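Local coordinates for protein CpuTA1 (PDB 5K3W) that belongs to the class IV aminotransferase family and binds pyridoxal-5'-phosphate, in an assembly of two copies of the chain, at residues 40-43 / 48-51; 58-63 / 272-277; 152-157 / 185-190; 265-270 / 290-295. All coordinates share one frame; numbering follows the deposited sequence.

Contact 1 (40-43 / 48-51)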
loop_
_atom_site.group_PDB
_atom_site.type_symbol
_atom_site.label_atom_id
_atom_site.label_comp_id
_atom_site.label_asym_id
_atom_site.label_seq_id
_atom_site.Cartn_x
_atom_site.Cartn_y
_atom_site.Cartn_z
ATOM N N PRO A 40 -3.264 -10.456 19.189
ATOM C CA PRO A 40 -2.557 -10.429 17.901
ATOM C C PRO A 40 -2.957 -11.604 17.021
ATOM O O PRO A 40 -3.116 -12.732 17.485
ATOM C CB PRO A 40 -1.079 -10.509 18.302
ATOM C CG PRO A 40 -1.093 -11.039 19.719
ATOM C CD PRO A 40 -2.344 -10.502 20.338
ATOM N N GLN A 41 -3.092 -11.337 15.733
ATOM C CA GLN A 41 -3.573 -12.351 14.812
ATOM C C GLN A 41 -2.753 -12.501 13.541
ATOM O O GLN A 41 -2.925 -13.509 12.849
ATOM C CB GLN A 41 -5.030 -12.060 14.425
ATOM C CG GLN A 41 -5.994 -12.148 15.597
ATOM C CD GLN A 41 -6.184 -13.573 16.102
ATOM O OE1 GLN A 41 -5.877 -14.544 15.410
ATOM N NE2 GLN A 41 -6.700 -13.699 17.313
ATOM N N VAL A 42 -1.895 -11.546 13.195
ATOM C CA VAL A 42 -1.161 -11.572 11.939
ATOM C C VAL A 42 0.311 -11.832 12.226
ATOM O O VAL A 42 0.884 -11.259 13.161
ATOM C CB VAL A 42 -1.350 -10.259 11.157
ATOM C CG1 VAL A 42 -0.655 -10.351 9.802
ATOM C CG2 VAL A 42 -2.834 -9.974 10.977
ATOM N N ARG A 43 0.914 -12.721 11.443
ATOM C CA ARG A 43 2.349 -12.923 11.557
ATOM C C ARG A 43 3.084 -11.700 11.024
ATOM O O ARG A 43 2.624 -11.025 10.096
ATOM C CB ARG A 43 2.794 -14.166 10.788
ATOM C CG ARG A 43 2.206 -15.447 11.303
ATOM C CD ARG A 43 2.984 -15.970 12.470
ATOM N NE ARG A 43 4.355 -16.277 12.081
ATOM C CZ ARG A 43 4.708 -17.341 11.368
ATOM N NH1 ARG A 43 3.787 -18.206 10.963
ATOM N NH2 ARG A 43 5.983 -17.534 11.057
ATOM N N GLY A 48 0.697 -9.070 3.872
ATOM C CA GLY A 48 -0.294 -8.032 4.087
ATOM C C GLY A 48 0.248 -6.831 4.839
ATOM O O GLY A 48 -0.149 -5.693 4.566
ATOM N N ILE A 49 1.162 -7.049 5.781
ATOM C CA ILE A 49 1.738 -5.936 6.523
ATOM C C ILE A 49 3.142 -5.585 6.033
ATOM O O ILE A 49 3.502 -4.408 5.989
ATOM C CB ILE A 49 1.722 -6.192 8.045
ATOM C CG1 ILE A 49 2.482 -5.057 8.748
ATOM C CG2 ILE A 49 2.313 -7.548 8.382
ATOM C CD1 ILE A 49 1.955 -4.688 10.108
ATOM N N THR A 50 3.970 -6.560 5.649
ATOM C CA THR A 50 5.310 -6.150 5.236
ATOM C C THR A 50 5.272 -5.418 3.905
ATOM O O THR A 50 6.126 -4.567 3.653
ATOM C CB THR A 50 6.271 -7.341 5.167
ATOM O OG1 THR A 50 5.775 -8.327 4.244
ATOM C CG2 THR A 50 6.460 -7.964 6.549
ATOM N N ARG A 51 4.284 -5.714 3.053
ATOM C CA ARG A 51 4.210 -5.138 1.712
ATOM C C ARG A 51 2.851 -4.554 1.349
ATOM O O ARG A 51 2.667 -4.148 0.202
ATOM C CB ARG A 51 4.568 -6.183 0.648
ATOM C CG ARG A 51 5.954 -6.768 0.758
ATOM C CD ARG A 51 7.025 -5.712 0.576
ATOM N NE ARG A 51 8.360 -6.298 0.618
ATOM C CZ ARG A 51 9.490 -5.599 0.543
ATOM N NH1 ARG A 51 9.454 -4.280 0.432
ATOM N NH2 ARG A 51 10.658 -6.218 0.581
#
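Ile49 meets the other segment through a single methyl group, CG2, which is pushed into the corner between the side chain of Val42 and the backbone carbonyl of Arg43. The two partners come at this methyl from different directions. Arg43 O lies 3.9 Å from Ile49 CG2, almost straight ahead of the CB-CG2 bond, whereas Val42 CG1 approaches the same methyl from its flank, at 4.3 Å from Ile49 CG2. The torsion of Ile49 explains the choice of branch: CG1 stands anti to the backbone N (chi1 174°), which leaves CG2 in the crowded position between N and carbonyl carbon, and it is this branch that faces residues 40-43 while CD1 is carried off elsewhere. Val42 answers with one methyl as well, its CG2 staying on the far side. A loop after strand 32-35 leads here into the short helix 47-50, and the contact spans that connection just before strand 54-62 begins. The amide of Gly48, in the first turn of the helix, is hydrogen-bonded to Asp46 OD1. The protein is a class IV aminotransferase, of PLP fold type IV, and in it this contact lies at the interface with the second subunit. Val42 also packs on Ile49 of the second subunit. Arg43, whose side chain leads away from the helix, uses NE to bond Phe37 O of that subunit, and Gln41 and Val42 form backbone hydrogen bonds to it.

Contact 2 (58-63 / 272-277)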
loop_
_atom_site.group_PDB
_atom_site.type_symbol
_atom_site.label_atom_id
_atom_site.label_comp_id
_atom_site.label_asym_id
_atom_site.label_seq_id
_atom_site.Cartn_x
_atom_site.Cartn_y
_atom_site.Cartn_z
ATOM N N THR A 58 -15.071 -3.311 2.638
ATOM C CA THR A 58 -15.775 -2.823 3.817
ATOM C C THR A 58 -17.260 -2.756 3.493
ATOM O O THR A 58 -17.642 -2.159 2.481
ATOM C CB THR A 58 -15.262 -1.451 4.251
ATOM O OG1 THR A 58 -13.847 -1.525 4.452
ATOM C CG2 THR A 58 -15.902 -1.065 5.555
ATOM N N ILE A 59 -18.088 -3.359 4.352
ATOM C CA ILE A 59 -19.503 -3.582 4.075
ATOM C C ILE A 59 -20.341 -3.087 5.246
ATOM O O ILE A 59 -20.178 -3.561 6.375
ATOM C CB ILE A 59 -19.792 -5.063 3.812
ATOM C CG1 ILE A 59 -18.822 -5.617 2.755
ATOM C CG2 ILE A 59 -21.255 -5.241 3.425
ATOM C CD1 ILE A 59 -18.802 -7.170 2.646
ATOM N N ALA A 60 -21.257 -2.159 4.976
ATOM C CA ALA A 60 -22.183 -1.717 6.012
ATOM C C ALA A 60 -23.148 -2.842 6.384
ATOM O O ALA A 60 -23.634 -3.590 5.525
ATOM C CB ALA A 60 -22.964 -0.487 5.546
ATOM N N VAL A 61 -23.425 -2.968 7.680
ATOM C CA VAL A 61 -24.372 -3.954 8.187
ATOM C C VAL A 61 -25.456 -3.180 8.930
ATOM O O VAL A 61 -25.255 -2.710 10.059
ATOM C CB VAL A 61 -23.703 -5.009 9.077
ATOM C CG1 VAL A 61 -24.700 -6.103 9.426
ATOM C CG2 VAL A 61 -22.492 -5.629 8.361
ATOM N N ILE A 62 -26.605 -3.030 8.280
ATOM C CA ILE A 62 -27.722 -2.230 8.765
ATOM C C ILE A 62 -28.821 -3.188 9.193
ATOM O O ILE A 62 -29.277 -4.019 8.396
ATOM C CB ILE A 62 -28.212 -1.246 7.689
ATOM C CG1 ILE A 62 -27.062 -0.336 7.240
ATOM C CG2 ILE A 62 -29.341 -0.372 8.214
ATOM C CD1 ILE A 62 -26.518 0.539 8.365
ATOM N N ASP A 63 -29.221 -3.098 10.459
ATOM C CA ASP A 63 -30.279 -3.942 11.028
ATOM C C ASP A 63 -29.998 -5.427 10.806
ATOM O O ASP A 63 -30.872 -6.195 10.397
ATOM C CB ASP A 63 -31.649 -3.555 10.459
ATOM C CG ASP A 63 -32.813 -4.163 11.252
ATOM O OD1 ASP A 63 -32.613 -4.541 12.431
ATOM O OD2 ASP A 63 -33.935 -4.254 10.703
ATOM N N VAL A 272 -19.892 2.817 4.291
ATOM C CA VAL A 272 -20.201 3.058 5.701
ATOM C C VAL A 272 -20.719 4.471 5.931
ATOM O O VAL A 272 -21.723 4.669 6.620
ATOM C CB VAL A 272 -18.970 2.769 6.579
ATOM C CG1 VAL A 272 -19.246 3.196 8.012
ATOM C CG2 VAL A 272 -18.655 1.299 6.543
ATOM N N ARG A 273 -20.040 5.481 5.384
ATOM C CA ARG A 273 -20.512 6.850 5.551
ATOM C C ARG A 273 -21.793 7.105 4.758
ATOM O O ARG A 273 -22.581 7.986 5.126
ATOM C CB ARG A 273 -19.408 7.826 5.137
ATOM C CG ARG A 273 -19.744 9.285 5.368
ATOM C CD ARG A 273 -18.524 10.174 5.164
ATOM N NE ARG A 273 -18.021 10.084 3.799
ATOM C CZ ARG A 273 -16.939 10.718 3.361
ATOM N NH1 ARG A 273 -16.258 11.492 4.186
ATOM N NH2 ARG A 273 -16.540 10.570 2.104
ATOM N N GLN A 274 -22.025 6.334 3.699
ATOM C CA GLN A 274 -23.157 6.546 2.809
ATOM C C GLN A 274 -22.933 7.829 2.008
ATOM O O GLN A 274 -21.866 7.996 1.409
ATOM C CB GLN A 274 -24.462 6.559 3.605
ATOM C CG GLN A 274 -24.651 5.324 4.508
ATOM C CD GLN A 274 -25.017 4.009 3.759
ATOM O OE1 GLN A 274 -25.196 3.975 2.536
ATOM N NE2 GLN A 274 -25.129 2.927 4.518
ATOM N N ALA A 275 -23.897 8.745 1.970
ATOM C CA ALA A 275 -23.796 9.924 1.116
ATOM C C ALA A 275 -23.397 11.136 1.948
ATOM O O ALA A 275 -24.130 11.541 2.854
ATOM C CB ALA A 275 -25.110 10.192 0.386
ATOM N N ALA A 276 -22.243 11.717 1.634
ATOM C CA ALA A 276 -21.798 12.932 2.306
ATOM C C ALA A 276 -21.852 14.104 1.336
ATOM O O ALA A 276 -21.046 14.158 0.391
ATOM C CB ALA A 276 -20.383 12.756 2.856
ATOM N N PRO A 277 -22.759 15.060 1.527
ATOM C CA PRO A 277 -22.855 16.184 0.584
ATOM C C PRO A 277 -21.721 17.181 0.780
ATOM O O PRO A 277 -21.276 17.445 1.901
ATOM C CB PRO A 277 -24.217 16.807 0.920
ATOM C CG PRO A 277 -24.402 16.528 2.383
ATOM C CD PRO A 277 -23.680 15.211 2.670
#
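The junction between the antiparallel sheet and the five-stranded mixed sheet is where Thr58 and Ala60 of strand 54-62 meet Val272 and Gln274, at the turn leading into strand 274-278. Methyl meets methyl at one end, with Thr58 CG2 3.8 Å from Val272 CG2 and the two side chains slanting across one another. Thr58 turns CG2 anti to its own nitrogen, which points that methyl at Val272, with OG1 beside the nitrogen. Ala60 fills the middle, its CB 4.5 Å from Val272 CA. In proteins of PLP fold type IV the cofactor sits between the two domains of the chain, and the side chain of Thr58 is indeed about 6 Å from the bound pyridoxal-5'-phosphate. The turn itself joins strands 265-270 and 274-278 as a beta-hairpin. Just past it, the chain of Gln274 bends at chi2 (-74°), which brings its amide back toward strand 54-62, with NE2 at 4.2 Å from Ala60 CB. That amide is hydrogen-bonded to Gln67 OE1, and Ala60 pairs with Gln67 through the backbone. No hydrogen bond crosses between the segments. Arg146 is hydrogen-bonded to the turn, through NH2 to Val272 O and NE to Arg273 O.

Contact 3 (152-157 / 185-190)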
loop_
_atom_site.group_PDB
_atom_site.type_symbol
_atom_site.label_atom_id
_atom_site.label_comp_id
_atom_site.label_asym_id
_atom_site.label_seq_id
_atom_site.Cartn_x
_atom_site.Cartn_y
_atom_site.Cartn_z
ATOM N N VAL A 152 -11.303 19.083 -1.069
ATOM C CA VAL A 152 -10.298 19.720 -1.908
ATOM C C VAL A 152 -9.918 18.750 -3.012
ATOM O O VAL A 152 -10.022 17.532 -2.850
ATOM C CB VAL A 152 -9.054 20.149 -1.097
ATOM C CG1 VAL A 152 -9.437 21.168 -0.055
ATOM C CG2 VAL A 152 -8.413 18.949 -0.418
ATOM N N THR A 153 -9.493 19.289 -4.148
ATOM C CA THR A 153 -8.981 18.446 -5.221
ATOM C C THR A 153 -7.469 18.286 -5.087
ATOM O O THR A 153 -6.752 19.234 -4.743
ATOM C CB THR A 153 -9.343 19.008 -6.600
ATOM O OG1 THR A 153 -9.019 20.396 -6.668
ATOM C CG2 THR A 153 -10.815 18.844 -6.862
ATOM N N LEU A 154 -6.997 17.060 -5.326
ATOM C CA LEU A 154 -5.587 16.700 -5.211
ATOM C C LEU A 154 -5.164 15.874 -6.417
ATOM O O LEU A 154 -5.898 14.992 -6.881
ATOM C CB LEU A 154 -5.287 15.900 -3.943
ATOM C CG LEU A 154 -5.440 16.584 -2.585
ATOM C CD1 LEU A 154 -4.886 15.680 -1.481
ATOM C CD2 LEU A 154 -4.780 17.969 -2.558
ATOM N N ASP A 155 -3.971 16.168 -6.916
ATOM C CA ASP A 155 -3.452 15.437 -8.053
ATOM C C ASP A 155 -3.155 13.993 -7.650
ATOM O O ASP A 155 -2.462 13.738 -6.661
ATOM C CB ASP A 155 -2.204 16.130 -8.579
ATOM C CG ASP A 155 -1.388 15.238 -9.474
ATOM O OD1 ASP A 155 -1.976 14.668 -10.421
ATOM O OD2 ASP A 155 -0.171 15.087 -9.211
ATOM N N ARG A 156 -3.713 13.049 -8.398
ATOM C CA ARG A 156 -3.449 11.638 -8.160
ATOM C C ARG A 156 -2.116 11.200 -8.740
ATOM O O ARG A 156 -1.546 10.210 -8.268
ATOM C CB ARG A 156 -4.572 10.775 -8.756
ATOM C CG ARG A 156 -4.451 9.272 -8.488
ATOM C CD ARG A 156 -4.806 8.945 -7.052
ATOM N NE ARG A 156 -4.481 7.565 -6.691
ATOM C CZ ARG A 156 -3.248 7.130 -6.408
ATOM N NH1 ARG A 156 -2.217 7.966 -6.453
ATOM N NH2 ARG A 156 -3.037 5.854 -6.084
ATOM N N GLY A 157 -1.613 11.909 -9.749
ATOM C CA GLY A 157 -0.377 11.548 -10.410
ATOM C C GLY A 157 -0.534 10.613 -11.592
ATOM O O GLY A 157 0.404 10.479 -12.381
ATOM N N GLY A 185 -5.967 12.380 2.891
ATOM C CA GLY A 185 -6.811 12.914 3.948
ATOM C C GLY A 185 -6.071 13.878 4.856
ATOM O O GLY A 185 -6.599 14.927 5.226
ATOM N N ARG A 186 -4.831 13.542 5.216
ATOM C CA ARG A 186 -4.057 14.431 6.072
ATOM C C ARG A 186 -3.770 15.747 5.364
ATOM O O ARG A 186 -3.779 16.811 5.990
ATOM C CB ARG A 186 -2.755 13.752 6.520
ATOM C CG ARG A 186 -2.955 12.564 7.471
ATOM C CD ARG A 186 -1.629 12.117 8.094
ATOM N NE ARG A 186 -0.625 11.723 7.101
ATOM C CZ ARG A 186 -0.565 10.514 6.542
ATOM N NH1 ARG A 186 0.373 10.232 5.642
ATOM N NH2 ARG A 186 -1.457 9.587 6.871
ATOM N N GLU A 187 -3.543 15.701 4.052
ATOM C CA GLU A 187 -3.376 16.939 3.298
ATOM C C GLU A 187 -4.655 17.772 3.310
ATOM O O GLU A 187 -4.605 18.996 3.486
ATOM C CB GLU A 187 -2.955 16.627 1.868
ATOM C CG GLU A 187 -2.970 17.829 0.965
ATOM C CD GLU A 187 -1.853 18.812 1.269
ATOM O OE1 GLU A 187 -0.912 18.453 2.010
ATOM O OE2 GLU A 187 -1.921 19.948 0.754
ATOM N N ALA A 188 -5.811 17.131 3.117
ATOM C CA ALA A 188 -7.071 17.865 3.167
ATOM C C ALA A 188 -7.268 18.510 4.526
ATOM O O ALA A 188 -7.696 19.665 4.616
ATOM C CB ALA A 188 -8.247 16.940 2.846
ATOM N N ALA A 189 -6.948 17.781 5.598
ATOM C CA ALA A 189 -7.094 18.333 6.939
ATOM C C ALA A 189 -6.204 19.555 7.132
ATOM O O ALA A 189 -6.629 20.558 7.715
ATOM C CB ALA A 189 -6.784 17.264 7.985
ATOM N N ARG A 190 -4.967 19.496 6.638
ATOM C CA ARG A 190 -4.121 20.681 6.688
ATOM C C ARG A 190 -4.812 21.873 6.045
ATOM O O ARG A 190 -4.727 22.995 6.554
ATOM C CB ARG A 190 -2.794 20.426 5.990
ATOM C CG ARG A 190 -1.804 19.697 6.817
ATOM C CD ARG A 190 -0.595 19.385 5.972
ATOM N NE ARG A 190 -0.049 18.110 6.394
ATOM C CZ ARG A 190 0.074 17.044 5.617
ATOM N NH1 ARG A 190 -0.278 17.093 4.337
ATOM N NH2 ARG A 190 0.585 15.932 6.126
#
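Leu154 grips the aliphatic part of Glu187 with both of its methyls: CD1 is 3.8 Å from Glu187 CG, and CD2 lies 4.0 Å from Glu187 CG, the two side chains slanting past each other. Two residues earlier, on the same face of the strand, Val152 sets CG2 against the helix, 3.8 Å from Ala188 CB. With CG1 anti to the carbonyl carbon (chi1 -62°), CG2 falls between the backbone N and the carbonyl carbon and projects onto the alanine.

Behind these contacts stands a beta-alpha-beta crossover. Strand 149-155 runs parallel to strand 195-199, helix 179-190 packs on the sheet they form, and Val196 of the second strand touches both Leu154 and Ala188. Beyond the strand's end, Asp155 OD1 accepts from Gly157 N at 2.9 Å, an Asx turn in which the amide meets the carboxylate from above its plane. On the helix side, the bend of Glu187 at chi2 lifts its carboxylate clear of Leu154. There OE2 forms a salt bridge with Arg191 NE, while OE1 takes a weak bond within a second salt bridge from Arg190 NH1, 2.8 Å away. Trp168 of the second subunit covers both Leu154 and Glu187, and Asp84 of that subunit pairs with Arg186 and Arg190. Glu187 thus contributes its methylenes to an apolar contact and its charge to two arginines, which would be expected to keep the carboxylate ionised beside the leucine.

Contact 4 (265-270 / 290-295). With PLP (pyridoxal-5'-phosphate), chain C.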
loop_
_atom_site.group_PDB
_atom_site.type_symbol
_atom_site.label_atom_id
_atom_site.label_comp_id
_atom_site.label_asym_id
_atom_site.label_seq_id
_atom_site.Cartn_x
_atom_site.Cartn_y
_atom_site.Cartn_z
ATOM N N ALA A 265 -24.460 20.361 -7.547
ATOM C CA ALA A 265 -24.247 19.757 -6.238
ATOM C C ALA A 265 -23.299 18.583 -6.404
ATOM O O ALA A 265 -23.157 18.034 -7.499
ATOM C CB ALA A 265 -25.561 19.306 -5.586
ATOM N N LEU A 266 -22.639 18.215 -5.301
ATOM C CA LEU A 266 -21.679 17.120 -5.279
ATOM C C LEU A 266 -21.866 16.287 -4.021
ATOM O O LEU A 266 -22.167 16.819 -2.948
ATOM C CB LEU A 266 -20.235 17.623 -5.309
ATOM C CG LEU A 266 -19.823 18.505 -6.474
ATOM C CD1 LEU A 266 -18.457 19.083 -6.187
ATOM C CD2 LEU A 266 -19.793 17.697 -7.755
ATOM N N TRP A 267 -21.643 14.976 -4.159
ATOM C CA TRP A 267 -21.566 14.059 -3.028
ATOM C C TRP A 267 -20.353 13.151 -3.172
ATOM O O TRP A 267 -19.958 12.784 -4.283
ATOM C CB TRP A 267 -22.816 13.159 -2.897
ATOM C CG TRP A 267 -24.112 13.878 -2.735
ATOM C CD1 TRP A 267 -24.787 14.102 -1.570
ATOM C CD2 TRP A 267 -24.908 14.452 -3.779
ATOM N NE1 TRP A 267 -25.955 14.774 -1.825
ATOM C CE2 TRP A 267 -26.055 15.000 -3.174
ATOM C CE3 TRP A 267 -24.768 14.541 -5.170
ATOM C CZ2 TRP A 267 -27.053 15.649 -3.910
ATOM C CZ3 TRP A 267 -25.759 15.171 -5.899
ATOM C CH2 TRP A 267 -26.885 15.723 -5.268
ATOM N N LEU A 268 -19.771 12.789 -2.032
ATOM C CA LEU A 268 -18.912 11.618 -1.909
ATOM C C LEU A 268 -19.730 10.488 -1.297
ATOM O O LEU A 268 -20.389 10.684 -0.270
ATOM C CB LEU A 268 -17.699 11.909 -1.026
ATOM C CG LEU A 268 -16.671 12.888 -1.570
ATOM C CD1 LEU A 268 -15.411 12.816 -0.737
ATOM C CD2 LEU A 268 -16.387 12.599 -3.035
ATOM N N VAL A 269 -19.688 9.311 -1.908
ATOM C CA VAL A 269 -20.478 8.177 -1.426
ATOM C C VAL A 269 -19.567 6.974 -1.198
ATOM O O VAL A 269 -18.601 6.758 -1.937
ATOM C CB VAL A 269 -21.623 7.833 -2.406
ATOM C CG1 VAL A 269 -22.504 9.048 -2.628
ATOM C CG2 VAL A 269 -21.066 7.305 -3.742
ATOM N N SER A 270 -19.872 6.200 -0.165
ATOM C CA SER A 270 -19.108 5.008 0.189
ATOM C C SER A 270 -19.951 4.206 1.174
ATOM O O SER A 270 -20.947 4.704 1.707
ATOM C CB SER A 270 -17.737 5.368 0.776
ATOM O OG SER A 270 -17.861 6.058 2.002
ATOM N N ALA A 290 -30.634 19.937 1.853
ATOM C CA ALA A 290 -30.651 19.086 3.040
ATOM C C ALA A 290 -31.729 18.011 2.960
ATOM O O ALA A 290 -31.516 16.889 3.440
ATOM C CB ALA A 290 -30.835 19.930 4.295
ATOM N N ALA A 291 -32.877 18.317 2.349
ATOM C CA ALA A 291 -33.954 17.329 2.274
ATOM C C ALA A 291 -33.625 16.227 1.278
ATOM O O ALA A 291 -33.778 15.036 1.582
ATOM C CB ALA A 291 -35.277 18.001 1.904
ATOM N N LEU A 292 -33.179 16.604 0.077
ATOM C CA LEU A 292 -32.848 15.606 -0.932
ATOM C C LEU A 292 -31.736 14.681 -0.442
ATOM O O LEU A 292 -31.778 13.466 -0.672
ATOM C CB LEU A 292 -32.446 16.306 -2.227
ATOM C CG LEU A 292 -31.919 15.437 -3.365
ATOM C CD1 LEU A 292 -33.054 14.701 -4.088
ATOM C CD2 LEU A 292 -31.066 16.262 -4.343
ATOM N N THR A 293 -30.741 15.233 0.258
ATOM C CA THR A 293 -29.649 14.404 0.756
ATOM C C THR A 293 -30.108 13.517 1.908
ATOM O O THR A 293 -29.729 12.341 1.988
ATOM C CB THR A 293 -28.475 15.290 1.175
ATOM O OG1 THR A 293 -27.963 15.974 0.021
ATOM C CG2 THR A 293 -27.375 14.457 1.802
ATOM N N ALA A 294 -30.923 14.064 2.809
ATOM C CA ALA A 294 -31.513 13.244 3.862
ATOM C C ALA A 294 -32.342 12.110 3.270
ATOM O O ALA A 294 -32.337 10.990 3.792
ATOM C CB ALA A 294 -32.367 14.112 4.794
ATOM N N ASP A 295 -33.060 12.379 2.179
ATOM C CA ASP A 295 -33.797 11.311 1.516
ATOM C C ASP A 295 -32.847 10.294 0.898
ATOM O O ASP A 295 -33.111 9.086 0.926
ATOM C CB ASP A 295 -34.724 11.888 0.443
ATOM C CG ASP A 295 -35.883 12.687 1.025
ATOM O OD1 ASP A 295 -36.016 12.729 2.272
ATOM O OD2 ASP A 295 -36.678 13.250 0.233
HETATM N N1 PLP C . -13.019 4.504 -3.910
HETATM C C2 PLP C . -12.148 3.852 -3.087
HETATM C C2A PLP C . -10.650 4.002 -3.277
HETATM C C3 PLP C . -12.642 3.038 -2.086
HETATM O O3 PLP C . -11.715 2.375 -1.268
HETATM C C4 PLP C . -13.998 2.887 -1.929
HETATM C C4A PLP C . -14.604 2.040 -0.842
HETATM C C5 PLP C . -14.870 3.541 -2.745
HETATM C C6 PLP C . -14.366 4.351 -3.749
HETATM C C5A PLP C . -16.373 3.382 -2.539
HETATM O O4P PLP C . -16.798 2.035 -2.629
HETATM P P PLP C . -18.068 1.528 -1.809
HETATM O O1P PLP C . -19.255 2.433 -2.051
HETATM O O2P PLP C . -17.772 1.461 -0.330
HETATM O O3P PLP C . -18.450 0.150 -2.285
#
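Thr293 OG1 is gripped from two directions, by the indole of Trp267 and, weakly, by the carbonyl of Asp289, just before the helix. Trp267 NE1 donates to Thr293 OG1 at 3.0 Å, nearly straight (168° at the hydrogen), with the oxygen only 5° out of the ring plane. The hydroxyl is the donor in a weak bond to Asp289 O, since a carbonyl can only accept. The indole N-H, buried in the packing, therefore has its polar need met in the ring's own plane. Thr293 keeps OG1 beside its backbone nitrogen and anti to the carbonyl carbon (chi1 -64°), which turns the oxygen to the ring edge, while CG2 follows at 3.9 Å from Trp267 NE1. The setting is a sheet face covered by a helix: strand 265-270 is flanked by strands 212-217 and 274-278, and helix 290-307 lies across this side. Leu292 completes the touch from an oblique direction, its CD2 4.1 Å from Trp267 CZ2 and its chain crossing the indole at about a right angle. The same strand reaches the cofactor at its far end, where Ser270 CA is 3.4 Å from O1P of pyridoxal-5'-phosphate and Ser270 belongs to the ligand pocket. Ser271 OG, Thr234 OG1 and Thr235 OG1 are among the groups hydrogen-bonded to that cofactor.

From the N terminus, contact 1 closes first, a short local loop between residues 40-43 and 48-51 that ends before strand 54-62 starts. Contact 2 then opens on that strand and does not close until residues 272-277, spanning most of the chain and joining the antiparallel sheet to the five-stranded mixed sheet. Contact 3, between 152-157 and 185-190, opens and closes within this long span and ties a helix to the four-stranded sheet. Contact 4 crosses contact 2, since 265-270 precedes and 290-295 follows 272-277. These two touch directly: Ala276 N lies 2.9 Å from Leu268 O, a probable hydrogen bond between adjacent strands. Contacts 1 and 3 both meet the second subunit.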